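Local atomic coordinates of Peptide/nickel transport system substrate-binding protein (Listeria monocytogenes serotype 1/2a, PDB entry 5KZT), a protein that binds peptides and probably delivers them to a membrane transporter for uptake into the cell. Residues K342-D347 with D487-Q492; K349-A354 with K392-L397; E370-D375 with K407-N412. All coordinates share one frame; numbering follows the deposited sequence.

Overall arrangement
The three contacts show how one mixed sheet of a peptide-binding protein is framed by loops and helices. Interaction 1 has the outermost ends along the chain, and interactions 2 and 3 fall between them, their own segments alternating. The centres of interactions 1 and 2 lie about 15 Å apart. Interaction 3 is centred about 22 Å from interaction 1 and about 25 Å from interaction 2. Interactions 1 and 3 reach the same sheet through strands 491-503 and 367-374. Helix 348-362, strand 367-374 and helix 377-393 follow one another and tie interaction 2 to interaction 3. Interaction 3 adjoins the bound peptide, to which D374 and R409 both bond; the other two are structural packing.

Interaction 1: residues K342-D347 with D487-Q492; sequences KHLEYD and DDVAIQ
L344 and Q492 mark the closest backbone approach, CA to CA 7.2 Å, where the loop between helices 336-340 and 348-362 meets the start of strand 491-503 in the α/β framework of this solute-binding protein. Both segments turn through left-handed helical conformations: L344 has phi 47°, and V489, the first residue to leave helix 471-487, has phi 48°. Across this buried junction the side chains of L344 and Q492 lie alongside one another, running opposite ways. Q492 sends CG anti to its own N and then bends at chi2 (56°), which carries the amide alongside L344. There NE2 donates to L344 O at 2.8 Å, with L344 O close to the amide plane. That nitrogen also bonds to A298 O, and L344 O accepts from K303 NZ as well. The other end of the amide is held too, because a water donates both to H343 O and to Q492 OE1, and the two ends together should fix the amide's rotation. The leucine branches point on to V489, whose CG1 lies 4.0 Å from L344 CD1. L344 CD1 also rests 3.6 Å from I491 O, a buried carbonyl oxygen with no polar partner in the model.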
ATOM      1  N   LYS A 342       5.918   7.032 -22.262  1.00 23.57           N
ATOM      2  CA  LYS A 342       7.026   6.850 -21.330  1.00 23.52           C
ATOM      3  C   LYS A 342       7.524   8.205 -20.825  1.00 22.97           C
ATOM      4  O   LYS A 342       7.460   9.189 -21.542  1.00 23.15           O
ATOM      5  CB  LYS A 342       8.158   6.063 -21.977  1.00 25.08           C
ATOM      6  CG  LYS A 342       7.787   4.630 -22.296  1.00 26.55           C
ATOM      7  CD  LYS A 342       8.920   3.941 -23.034  1.00 28.81           C
ATOM      8  CE  LYS A 342       8.680   2.452 -23.242  1.00 30.37           C
ATOM      9  NZ  LYS A 342       7.369   2.160 -23.898  1.00 31.45           N
ATOM     10  N   HIS A 343       7.999   8.225 -19.579  1.00 21.79           N
ATOM     11  CA  HIS A 343       8.634   9.383 -18.972  1.00 21.55           C
ATOM     12  C   HIS A 343       9.953   9.001 -18.326  1.00 21.27           C
ATOM     13  O   HIS A 343      10.088   7.880 -17.830  1.00 20.63           O
ATOM     14  CB  HIS A 343       7.714   9.957 -17.901  1.00 20.89           C
ATOM     15  CG  HIS A 343       6.330  10.193 -18.381  1.00 21.18           C
ATOM     16  ND1 HIS A 343       5.928  11.392 -18.924  1.00 22.09           N
ATOM     17  CD2 HIS A 343       5.256   9.372 -18.432  1.00 21.14           C
ATOM     18  CE1 HIS A 343       4.659  11.301 -19.281  1.00 22.33           C
ATOM     19  NE2 HIS A 343       4.231  10.084 -19.001  1.00 21.45           N
ATOM     20  N   LEU A 344      10.911   9.933 -18.331  1.00 21.75           N
ATOM     21  CA  LEU A 344      12.201   9.780 -17.635  1.00 21.92           C
ATOM     22  C   LEU A 344      12.871   8.421 -17.904  1.00 22.66           C
ATOM     23  O   LEU A 344      13.155   7.637 -16.984  1.00 21.90           O
ATOM     24  CB  LEU A 344      12.036   9.990 -16.120  1.00 21.00           C
ATOM     25  CG  LEU A 344      11.388  11.314 -15.682  1.00 20.86           C
ATOM     26  CD1 LEU A 344      11.071  11.256 -14.184  1.00 20.08           C
ATOM     27  CD2 LEU A 344      12.245  12.517 -16.010  1.00 21.58           C
ATOM     28  N   GLU A 345      13.101   8.162 -19.183  1.00 24.29           N
ATOM     29  CA  GLU A 345      13.782   6.955 -19.627  1.00 25.67           C
ATOM     30  C   GLU A 345      15.275   7.018 -19.332  1.00 25.96           C
ATOM     31  O   GLU A 345      15.902   8.064 -19.482  1.00 26.52           O
ATOM     32  CB  GLU A 345      13.543   6.723 -21.121  1.00 27.53           C
ATOM     33  CG  GLU A 345      12.084   6.425 -21.444  1.00 28.21           C
ATOM     34  CD  GLU A 345      11.846   6.154 -22.920  1.00 30.03           C
ATOM     35  OE1 GLU A 345      12.176   5.054 -23.387  1.00 31.74           O
ATOM     36  OE2 GLU A 345      11.301   7.036 -23.606  1.00 31.47           O
ATOM     37  N   TYR A 346      15.833   5.887 -18.923  1.00 25.96           N
ATOM     38  CA  TYR A 346      17.274   5.744 -18.715  1.00 26.55           C
ATOM     39  C   TYR A 346      18.104   6.312 -19.860  1.00 28.10           C
ATOM     40  O   TYR A 346      17.928   5.914 -21.012  1.00 28.76           O
ATOM     41  CB  TYR A 346      17.609   4.275 -18.539  1.00 26.50           C
ATOM     42  CG  TYR A 346      19.089   3.939 -18.530  1.00 27.09           C
ATOM     43  CD1 TYR A 346      19.933   4.429 -17.530  1.00 26.79           C
ATOM     44  CD2 TYR A 346      19.640   3.112 -19.510  1.00 27.83           C
ATOM     45  CE1 TYR A 346      21.279   4.107 -17.509  1.00 27.44           C
ATOM     46  CE2 TYR A 346      20.981   2.780 -19.489  1.00 28.61           C
ATOM     47  CZ  TYR A 346      21.792   3.276 -18.499  1.00 28.41           C
ATOM     48  OH  TYR A 346      23.114   2.932 -18.494  1.00 29.46           O
ATOM     49  N   ASP A 347      19.010   7.225 -19.520  1.00 28.80           N
ATOM     50  CA  ASP A 347      19.846   7.936 -20.500  1.00 31.01           C
ATOM     51  C   ASP A 347      21.051   8.546 -19.774  1.00 31.45           C
ATOM     52  O   ASP A 347      20.936   9.611 -19.169  1.00 31.19           O
ATOM     53  CB  ASP A 347      19.008   9.028 -21.197  1.00 31.95           C
ATOM     54  CG  ASP A 347      19.704   9.660 -22.400  1.00 34.06           C
ATOM     55  OD1 ASP A 347      20.917   9.975 -22.346  1.00 35.00           O
ATOM     56  OD2 ASP A 347      19.004   9.868 -23.416  1.00 35.67           O
ATOM     57  N   ASP A 487       8.052  16.901 -16.538  1.00 22.30           N
ATOM     58  CA  ASP A 487       8.240  18.327 -16.254  1.00 22.84           C
ATOM     59  C   ASP A 487       8.991  18.603 -14.937  1.00 22.17           C
ATOM     60  O   ASP A 487       9.886  19.436 -14.908  1.00 22.66           O
ATOM     61  CB  ASP A 487       6.892  19.076 -16.254  1.00 23.23           C
ATOM     62  CG  ASP A 487       6.097  18.900 -17.558  1.00 24.46           C
ATOM     63  OD1 ASP A 487       6.674  18.393 -18.571  1.00 25.36           O
ATOM     64  OD2 ASP A 487       4.885  19.253 -17.564  1.00 24.89           O
ATOM     65  N   ASP A 488       8.599  17.933 -13.843  1.00 21.30           N
ATOM     66  CA  ASP A 488       9.112  18.245 -12.497  1.00 20.93           C
ATOM     67  C   ASP A 488      10.097  17.233 -11.924  1.00 20.01           C
ATOM     68  O   ASP A 488      10.807  17.541 -10.979  1.00 20.10           O
ATOM     69  CB  ASP A 488       7.949  18.410 -11.509  1.00 20.80           C
ATOM     70  CG  ASP A 488       7.098  19.642 -11.790  1.00 21.87           C
ATOM     71  OD1 ASP A 488       7.423  20.415 -12.701  1.00 23.48           O
ATOM     72  OD2 ASP A 488       6.081  19.867 -11.105  1.00 22.36           O
ATOM     73  N   VAL A 489      10.147  16.025 -12.465  1.00 19.37           N
ATOM     74  CA  VAL A 489      10.988  14.969 -11.871  1.00 18.62           C
ATOM     75  C   VAL A 489      10.762  14.874 -10.340  1.00 17.97           C
ATOM     76  O   VAL A 489      11.712  14.857  -9.550  1.00 18.15           O
ATOM     77  CB  VAL A 489      12.496  15.187 -12.177  1.00 19.24           C
ATOM     78  CG1 VAL A 489      13.248  13.868 -12.071  1.00 19.48           C
ATOM     79  CG2 VAL A 489      12.720  15.802 -13.558  1.00 20.01           C
ATOM     80  N   ALA A 490       9.492  14.856  -9.926  1.00 17.23           N
ATOM     81  CA  ALA A 490       9.128  14.751  -8.496  1.00 16.81           C
ATOM     82  C   ALA A 490       9.622  13.427  -7.907  1.00 16.61           C
ATOM     83  O   ALA A 490      10.048  13.367  -6.741  1.00 16.75           O
ATOM     84  CB  ALA A 490       7.614  14.835  -8.345  1.00 16.48           C
ATOM     85  N   ILE A 491       9.493  12.377  -8.718  1.00 16.30           N
ATOM     86  CA  ILE A 491       9.924  10.997  -8.384  1.00 16.30           C
ATOM     87  C   ILE A 491      10.465  10.334  -9.633  1.00 16.58           C
ATOM     88  O   ILE A 491      10.328  10.879 -10.721  1.00 16.93           O
ATOM     89  CB  ILE A 491       8.750  10.139  -7.899  1.00 15.67           C
ATOM     90  CG1 ILE A 491       7.642  10.060  -8.957  1.00 15.50           C
ATOM     91  CG2 ILE A 491       8.205  10.687  -6.593  1.00 15.64           C
ATOM     92  CD1 ILE A 491       6.658   8.967  -8.697  1.00 15.17           C
ATOM     93  N   GLN A 492      11.054   9.155  -9.485  1.00 16.79           N
ATOM     94  CA  GLN A 492      11.503   8.361 -10.635  1.00 17.48           C
ATOM     95  C   GLN A 492      11.017   6.924 -10.509  1.00 17.21           C
ATOM     96  O   GLN A 492      11.595   6.138  -9.764  1.00 16.94           O
ATOM     97  CB  GLN A 492      13.036   8.398 -10.792  1.00 18.36           C
ATOM     98  CG  GLN A 492      13.629   7.496 -11.895  1.00 19.42           C
ATOM     99  CD  GLN A 492      13.068   7.742 -13.300  1.00 19.87           C
ATOM    100  OE1 GLN A 492      11.866   7.906 -13.476  1.00 19.62           O
ATOM    101  NE2 GLN A 492      13.949   7.757 -14.314  1.00 21.08           N
TER
HETATM  102  O   HOH W   1       9.821   6.939 -15.218  1.00 19.05           O

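Interaction 2: residues K349-A354 with K392-L397; sequences KEAQKA and KNLDGL
Q352, on helix 348-362, reaches across to N393, the last helical residue of 377-393, and touches main chain instead of side chain. Its NE2 donates to N393 O at 2.9 Å, nearly straight (169°), arriving in the carbonyl plane on a lone pair, while N393 O lies in the plane of the glutamine amide. Beyond CG the glutamine is stretched out (chi2 168°), which lets its amide span the gap, and CG itself passes 3.5 Å from N393 O. Carbonyls in the last turn of a helix commonly lack the N-H of a following turn, and here the side chain of a second helix supplies one.

The buried side of the contact is apolar. The CD2 branch of L394 reaches A351, 4.1 Å from A351 O and 4.5 Å from A351 CB, and W355 also packs on this leucine. The amide of N393 is directed elsewhere, its ND2 bonding to A300 O. The looser flank is that of Q352, which is partly exposed, and nearby K349, K353, K392 and D395 lie at the surface.

Beyond the helix end, L394 to L397 form a type II turn, closed by L397 N to L394 O at 3.1 Å, with G396 in its third position at phi 92°. The turn leads into strand 397-404, parallel to strand 367-374, and so completes a beta-alpha-beta crossover.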
ATOM      1  N   LYS A 349      23.784   9.989 -20.895  1.00 35.95           N
ATOM      2  CA  LYS A 349      24.200  11.290 -21.439  1.00 37.92           C
ATOM      3  C   LYS A 349      23.289  12.433 -20.979  1.00 36.63           C
ATOM      4  O   LYS A 349      23.783  13.472 -20.512  1.00 35.91           O
ATOM      5  CB  LYS A 349      24.312  11.265 -22.963  1.00 40.26           C
ATOM      6  CG  LYS A 349      25.606  10.611 -23.434  1.00 42.59           C
ATOM      7  CD  LYS A 349      25.819  10.745 -24.931  1.00 44.88           C
ATOM      8  CE  LYS A 349      26.838   9.729 -25.422  1.00 46.40           C
ATOM      9  NZ  LYS A 349      27.008   9.796 -26.900  1.00 48.46           N
ATOM     10  N   GLU A 350      21.978  12.236 -21.080  1.00 35.54           N
ATOM     11  CA  GLU A 350      21.047  13.262 -20.599  1.00 35.11           C
ATOM     12  C   GLU A 350      21.149  13.450 -19.082  1.00 33.16           C
ATOM     13  O   GLU A 350      20.995  14.563 -18.609  1.00 32.51           O
ATOM     14  CB  GLU A 350      19.600  12.985 -21.027  1.00 35.40           C
ATOM     15  CG  GLU A 350      19.296  13.371 -22.473  1.00 37.70           C
ATOM     16  CD  GLU A 350      19.374  14.871 -22.737  1.00 39.05           C
ATOM     17  OE1 GLU A 350      18.968  15.677 -21.874  1.00 39.51           O
ATOM     18  OE2 GLU A 350      19.850  15.249 -23.822  1.00 42.45           O
ATOM     19  N   ALA A 351      21.417  12.365 -18.344  1.00 31.54           N
ATOM     20  CA  ALA A 351      21.700  12.434 -16.894  1.00 30.02           C
ATOM     21  C   ALA A 351      22.923  13.294 -16.564  1.00 29.97           C
ATOM     22  O   ALA A 351      22.892  14.109 -15.642  1.00 29.23           O
ATOM     23  CB  ALA A 351      21.902  11.040 -16.317  1.00 29.52           C
ATOM     24  N   GLN A 352      23.991  13.082 -17.317  1.00 30.90           N
ATOM     25  CA  GLN A 352      25.253  13.799 -17.129  1.00 31.84           C
ATOM     26  C   GLN A 352      25.127  15.284 -17.495  1.00 32.39           C
ATOM     27  O   GLN A 352      25.720  16.125 -16.833  1.00 32.51           O
ATOM     28  CB  GLN A 352      26.392  13.111 -17.914  1.00 32.99           C
ATOM     29  CG  GLN A 352      26.811  11.796 -17.263  1.00 32.88           C
ATOM     30  CD  GLN A 352      27.714  10.917 -18.119  1.00 34.26           C
ATOM     31  OE1 GLN A 352      27.843  11.104 -19.333  1.00 34.97           O
ATOM     32  NE2 GLN A 352      28.349   9.936 -17.471  1.00 34.39           N
ATOM     33  N   LYS A 353      24.345  15.586 -18.531  1.00 32.78           N
ATOM     34  CA  LYS A 353      23.987  16.969 -18.874  1.00 33.66           C
ATOM     35  C   LYS A 353      23.292  17.670 -17.686  1.00 31.86           C
ATOM     36  O   LYS A 353      23.701  18.758 -17.278  1.00 32.32           O
ATOM     37  CB  LYS A 353      23.077  17.009 -20.119  1.00 34.83           C
ATOM     38  CG  LYS A 353      22.706  18.421 -20.564  1.00 36.79           C
ATOM     39  CD  LYS A 353      21.844  18.479 -21.818  1.00 38.08           C
ATOM     40  CE  LYS A 353      21.911  19.884 -22.415  1.00 40.28           C
ATOM     41  NZ  LYS A 353      20.723  20.236 -23.241  1.00 40.92           N
ATOM     42  N   ALA A 354      22.256  17.032 -17.144  1.00 30.08           N
ATOM     43  CA  ALA A 354      21.543  17.560 -15.976  1.00 28.72           C
ATOM     44  C   ALA A 354      22.462  17.678 -14.759  1.00 28.35           C
ATOM     45  O   ALA A 354      22.396  18.653 -14.022  1.00 28.29           O
ATOM     46  CB  ALA A 354      20.340  16.679 -15.638  1.00 27.53           C
ATOM     47  N   LYS A 392      29.217   5.569 -10.504  1.00 29.96           N
ATOM     48  CA  LYS A 392      30.000   5.420 -11.733  1.00 31.92           C
ATOM     49  C   LYS A 392      29.598   6.443 -12.803  1.00 31.48           C
ATOM     50  O   LYS A 392      30.445   6.885 -13.562  1.00 33.00           O
ATOM     51  CB  LYS A 392      29.929   3.994 -12.290  1.00 33.45           C
ATOM     52  CG  LYS A 392      28.697   3.687 -13.129  1.00 33.84           C
ATOM     53  CD  LYS A 392      28.749   2.293 -13.723  1.00 35.93           C
ATOM     54  CE  LYS A 392      27.489   2.012 -14.523  1.00 36.26           C
ATOM     55  NZ  LYS A 392      27.338   0.547 -14.717  1.00 38.03           N
ATOM     56  N   ASN A 393      28.314   6.800 -12.863  1.00 29.87           N
ATOM     57  CA  ASN A 393      27.782   7.667 -13.928  1.00 30.00           C
ATOM     58  C   ASN A 393      27.889   9.177 -13.638  1.00 29.73           C
ATOM     59  O   ASN A 393      27.975   9.964 -14.578  1.00 29.90           O
ATOM     60  CB  ASN A 393      26.315   7.310 -14.255  1.00 29.24           C
ATOM     61  CG  ASN A 393      26.172   5.979 -15.009  1.00 30.16           C
ATOM     62  OD1 ASN A 393      27.038   5.599 -15.773  1.00 31.79           O
ATOM     63  ND2 ASN A 393      25.046   5.298 -14.820  1.00 29.48           N
ATOM     64  N   LEU A 394      27.883   9.562 -12.358  1.00 28.48           N
ATOM     65  CA  LEU A 394      27.836  10.959 -11.957  1.00 28.75           C
ATOM     66  C   LEU A 394      29.053  11.349 -11.101  1.00 29.64           C
ATOM     67  O   LEU A 394      29.040  11.198  -9.876  1.00 29.26           O
ATOM     68  CB  LEU A 394      26.536  11.222 -11.195  1.00 27.27           C
ATOM     69  CG  LEU A 394      25.226  10.923 -11.923  1.00 26.83           C
ATOM     70  CD1 LEU A 394      24.084  11.333 -11.020  1.00 25.91           C
ATOM     71  CD2 LEU A 394      25.126  11.657 -13.254  1.00 28.16           C
ATOM     72  N   ASP A 395      30.083  11.885 -11.759  1.00 31.49           N
ATOM     73  CA  ASP A 395      31.383  12.193 -11.132  1.00 32.78           C
ATOM     74  C   ASP A 395      31.222  13.206 -10.012  1.00 31.93           C
ATOM     75  O   ASP A 395      30.637  14.269 -10.221  1.00 31.42           O
ATOM     76  CB  ASP A 395      32.368  12.767 -12.161  1.00 35.28           C
ATOM     77  CG  ASP A 395      32.745  11.779 -13.267  1.00 36.95           C
ATOM     78  OD1 ASP A 395      32.578  10.557 -13.103  1.00 37.55           O
ATOM     79  OD2 ASP A 395      33.225  12.239 -14.325  1.00 38.62           O
ATOM     80  N   GLY A 396      31.756  12.874  -8.838  1.00 31.80           N
ATOM     81  CA  GLY A 396      31.637  13.706  -7.641  1.00 31.69           C
ATOM     82  C   GLY A 396      30.443  13.382  -6.754  1.00 30.14           C
ATOM     83  O   GLY A 396      30.194  14.080  -5.779  1.00 30.76           O
ATOM     84  N   LEU A 397      29.696  12.332  -7.075  1.00 28.92           N
ATOM     85  CA  LEU A 397      28.553  11.921  -6.262  1.00 27.44           C
ATOM     86  C   LEU A 397      28.970  10.763  -5.363  1.00 27.35           C
ATOM     87  O   LEU A 397      29.503   9.758  -5.844  1.00 27.19           O
ATOM     88  CB  LEU A 397      27.373  11.513  -7.153  1.00 26.80           C
ATOM     89  CG  LEU A 397      26.097  11.069  -6.428  1.00 25.83           C
ATOM     90  CD1 LEU A 397      25.466  12.195  -5.631  1.00 25.78           C
ATOM     91  CD2 LEU A 397      25.089  10.514  -7.417  1.00 25.59           C
TER

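Interaction 3: residues E370-D375 with K407-N412; sequences EFTSDD and KVRLQN
R409 and D374 form the ionic part of the contact, a side-on salt bridge in which two nitrogens each take one carboxylate oxygen. R409 NE donates to D374 OD1 at 2.7 Å, reaching it from above the carboxylate plane, whereas R409 NH2 meets D374 OD2 at 2.9 Å on the syn side. The two planes are 39° apart, in keeping with the out-of-plane approach to OD1, although both oxygens stay near the guanidinium plane. A bend at chi3 (66°) swings the arginine head round to the acid. Each group has a further bond, since D374 OD2 and R409 NH2 also bind the backbone of the bound peptide; the bridge thus belongs to the peptide site and probably keeps both groups aligned for it.

Apolar contact comes from the arginine's stem. T372 CG2 lies 4.1 Å from R409 CG, and R409 CD passes 4.2 Å from S373 CA.

Water supplies the third link, lying 2.9 Å from T372 OG1 and accepting from N412 ND2 at 3.0 Å.

Strand 370-374 and helix 407-412 run 8.3 Å apart at their closest, at 141°. The strand presents T372 to this helix, while S373 points away from it and packs on A379 and S383 of helix 377-393. Strand 367-374 therefore has helices on both faces, and it is flanked within the sheet by parallel strands 397-404 and 420-425.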
ATOM      1  N   GLU A 370      22.339  10.395   1.184  1.00 24.66           N
ATOM      2  CA  GLU A 370      22.040   9.097   1.778  1.00 24.32           C
ATOM      3  C   GLU A 370      20.791   8.503   1.119  1.00 22.44           C
ATOM      4  O   GLU A 370      19.755   9.168   1.040  1.00 21.74           O
ATOM      5  CB  GLU A 370      21.890   9.282   3.291  1.00 26.22           C
ATOM      6  CG  GLU A 370      21.062   8.284   4.096  1.00 26.85           C
ATOM      7  CD  GLU A 370      20.583   8.939   5.405  1.00 28.77           C
ATOM      8  OE1 GLU A 370      19.380   9.405   5.519  1.00 28.50           O
ATOM      9  OE2 GLU A 370      21.452   9.031   6.305  1.00 30.23           O
ATOM     10  N   PHE A 371      20.914   7.261   0.645  1.00 20.97           N
ATOM     11  CA  PHE A 371      19.821   6.539   0.015  1.00 20.06           C
ATOM     12  C   PHE A 371      19.195   5.591   1.047  1.00 19.54           C
ATOM     13  O   PHE A 371      19.886   4.707   1.572  1.00 19.22           O
ATOM     14  CB  PHE A 371      20.352   5.751  -1.182  1.00 20.10           C
ATOM     15  CG  PHE A 371      19.278   5.094  -1.990  1.00 19.80           C
ATOM     16  CD1 PHE A 371      18.301   5.854  -2.619  1.00 19.66           C
ATOM     17  CD2 PHE A 371      19.225   3.712  -2.111  1.00 19.77           C
ATOM     18  CE1 PHE A 371      17.291   5.246  -3.361  1.00 19.76           C
ATOM     19  CE2 PHE A 371      18.215   3.097  -2.844  1.00 19.46           C
ATOM     20  CZ  PHE A 371      17.246   3.865  -3.475  1.00 19.39           C
ATOM     21  N   THR A 372      17.904   5.765   1.332  1.00 19.24           N
ATOM     22  CA  THR A 372      17.200   4.868   2.251  1.00 19.46           C
ATOM     23  C   THR A 372      16.412   3.753   1.537  1.00 19.15           C
ATOM     24  O   THR A 372      15.628   4.013   0.625  1.00 18.83           O
ATOM     25  CB  THR A 372      16.265   5.637   3.193  1.00 20.16           C
ATOM     26  OG1 THR A 372      17.033   6.539   3.990  1.00 21.03           O
ATOM     27  CG2 THR A 372      15.535   4.698   4.139  1.00 20.62           C
ATOM     28  N   SER A 373      16.623   2.516   1.988  1.00 19.18           N
ATOM     29  CA  SER A 373      15.809   1.371   1.593  1.00 19.25           C
ATOM     30  C   SER A 373      15.615   0.417   2.793  1.00 19.75           C
ATOM     31  O   SER A 373      15.977   0.753   3.934  1.00 19.93           O
ATOM     32  CB  SER A 373      16.437   0.655   0.392  1.00 19.49           C
ATOM     33  OG  SER A 373      15.482  -0.216  -0.239  1.00 19.74           O
ATOM     34  N   ASP A 374      15.031  -0.752   2.545  1.00 20.04           N
ATOM     35  CA  ASP A 374      14.714  -1.705   3.610  1.00 20.79           C
ATOM     36  C   ASP A 374      15.918  -2.577   3.969  1.00 21.35           C
ATOM     37  O   ASP A 374      16.986  -2.420   3.372  1.00 21.09           O
ATOM     38  CB  ASP A 374      13.485  -2.531   3.216  1.00 21.70           C
ATOM     39  CG  ASP A 374      12.241  -1.673   3.092  1.00 22.41           C
ATOM     40  OD1 ASP A 374      12.101  -0.696   3.872  1.00 22.81           O
ATOM     41  OD2 ASP A 374      11.409  -1.944   2.208  1.00 23.92           O
ATOM     42  N   ASP A 375      15.743  -3.472   4.945  1.00 21.99           N
ATOM     43  CA  ASP A 375      16.841  -4.256   5.515  1.00 23.09           C
ATOM     44  C   ASP A 375      16.815  -5.751   5.145  1.00 23.82           C
ATOM     45  O   ASP A 375      17.412  -6.564   5.843  1.00 24.85           O
ATOM     46  CB  ASP A 375      16.889  -4.070   7.048  1.00 23.96           C
ATOM     47  CG  ASP A 375      15.635  -4.610   7.775  1.00 24.20           C
ATOM     48  OD1 ASP A 375      14.627  -4.973   7.143  1.00 23.56           O
ATOM     49  OD2 ASP A 375      15.659  -4.658   9.007  1.00 25.52           O
ATOM     50  N   LYS A 407       9.247  -0.430   8.863  1.00 17.41           N
ATOM     51  CA  LYS A 407       8.583   0.550   9.744  1.00 17.93           C
ATOM     52  C   LYS A 407       9.406   1.816  10.042  1.00 17.76           C
ATOM     53  O   LYS A 407       8.837   2.905  10.133  1.00 17.18           O
ATOM     54  CB  LYS A 407       8.055  -0.093  11.023  1.00 19.20           C
ATOM     55  CG  LYS A 407       9.077  -0.549  12.026  1.00 20.72           C
ATOM     56  CD  LYS A 407       8.339  -1.186  13.209  1.00 22.04           C
ATOM     57  CE  LYS A 407       9.281  -1.872  14.157  1.00 23.49           C
ATOM     58  NZ  LYS A 407       8.594  -2.825  15.074  1.00 24.60           N
ATOM     59  N   VAL A 408      10.729   1.680  10.108  1.00 17.88           N
ATOM     60  CA  VAL A 408      11.630   2.813  10.330  1.00 18.40           C
ATOM     61  C   VAL A 408      11.686   3.658   9.052  1.00 17.59           C
ATOM     62  O   VAL A 408      11.641   4.894   9.108  1.00 17.10           O
ATOM     63  CB  VAL A 408      13.046   2.338  10.789  1.00 19.40           C
ATOM     64  CG1 VAL A 408      14.027   3.511  10.913  1.00 19.92           C
ATOM     65  CG2 VAL A 408      12.961   1.608  12.121  1.00 20.54           C
ATOM     66  N   ARG A 409      11.767   3.008   7.885  1.00 17.27           N
ATOM     67  CA  ARG A 409      11.746   3.760   6.628  1.00 16.98           C
ATOM     68  C   ARG A 409      10.479   4.613   6.530  1.00 16.32           C
ATOM     69  O   ARG A 409      10.512   5.784   6.119  1.00 15.29           O
ATOM     70  CB  ARG A 409      11.846   2.834   5.404  1.00 17.05           C
ATOM     71  CG  ARG A 409      11.627   3.590   4.111  1.00 16.77           C
ATOM     72  CD  ARG A 409      12.098   2.833   2.899  1.00 17.11           C
ATOM     73  NE  ARG A 409      11.341   1.613   2.620  1.00 17.36           N
ATOM     74  CZ  ARG A 409      10.168   1.551   1.988  1.00 16.80           C
ATOM     75  NH1 ARG A 409       9.522   2.640   1.603  1.00 16.41           N
ATOM     76  NH2 ARG A 409       9.635   0.354   1.740  1.00 17.19           N
ATOM     77  N   LEU A 410       9.359   4.011   6.903  1.00 16.62           N
ATOM     78  CA  LEU A 410       8.073   4.703   6.813  1.00 16.77           C
ATOM     79  C   LEU A 410       8.019   5.855   7.805  1.00 17.60           C
ATOM     80  O   LEU A 410       7.593   6.942   7.447  1.00 17.32           O
ATOM     81  CB  LEU A 410       6.929   3.726   7.039  1.00 16.78           C
ATOM     82  CG  LEU A 410       6.747   2.658   5.960  1.00 16.75           C
ATOM     83  CD1 LEU A 410       5.490   1.880   6.291  1.00 17.06           C
ATOM     84  CD2 LEU A 410       6.649   3.243   4.575  1.00 16.20           C
ATOM     85  N   GLN A 411       8.499   5.638   9.024  1.00 19.29           N
ATOM     86  CA  GLN A 411       8.569   6.722  10.029  1.00 20.88           C
ATOM     87  C   GLN A 411       9.429   7.878   9.556  1.00 20.40           C
ATOM     88  O   GLN A 411       9.045   9.044   9.707  1.00 19.87           O
ATOM     89  CB  GLN A 411       9.121   6.225  11.363  1.00 23.44           C
ATOM     90  CG  GLN A 411       8.157   5.335  12.120  1.00 25.47           C
ATOM     91  CD  GLN A 411       8.751   4.687  13.382  1.00 28.81           C
ATOM     92  OE1 GLN A 411       9.956   4.350  13.471  1.00 31.34           O
ATOM     93  NE2 GLN A 411       7.898   4.518  14.378  1.00 30.61           N
ATOM     94  N   ASN A 412      10.605   7.551   9.027  1.00 20.29           N
ATOM     95  CA  ASN A 412      11.517   8.579   8.509  1.00 20.72           C
ATOM     96  C   ASN A 412      10.889   9.293   7.307  1.00 20.22           C
ATOM     97  O   ASN A 412      11.093  10.491   7.115  1.00 19.89           O
ATOM     98  CB  ASN A 412      12.874   7.988   8.108  1.00 20.96           C
ATOM     99  CG  ASN A 412      13.637   7.409   9.273  1.00 22.07           C
ATOM    100  OD1 ASN A 412      13.240   7.561  10.432  1.00 22.62           O
ATOM    101  ND2 ASN A 412      14.723   6.693   8.972  1.00 22.37           N
TER
HETATM  102  O   HOH W   2      15.201   7.331   6.099  1.00 29.34           O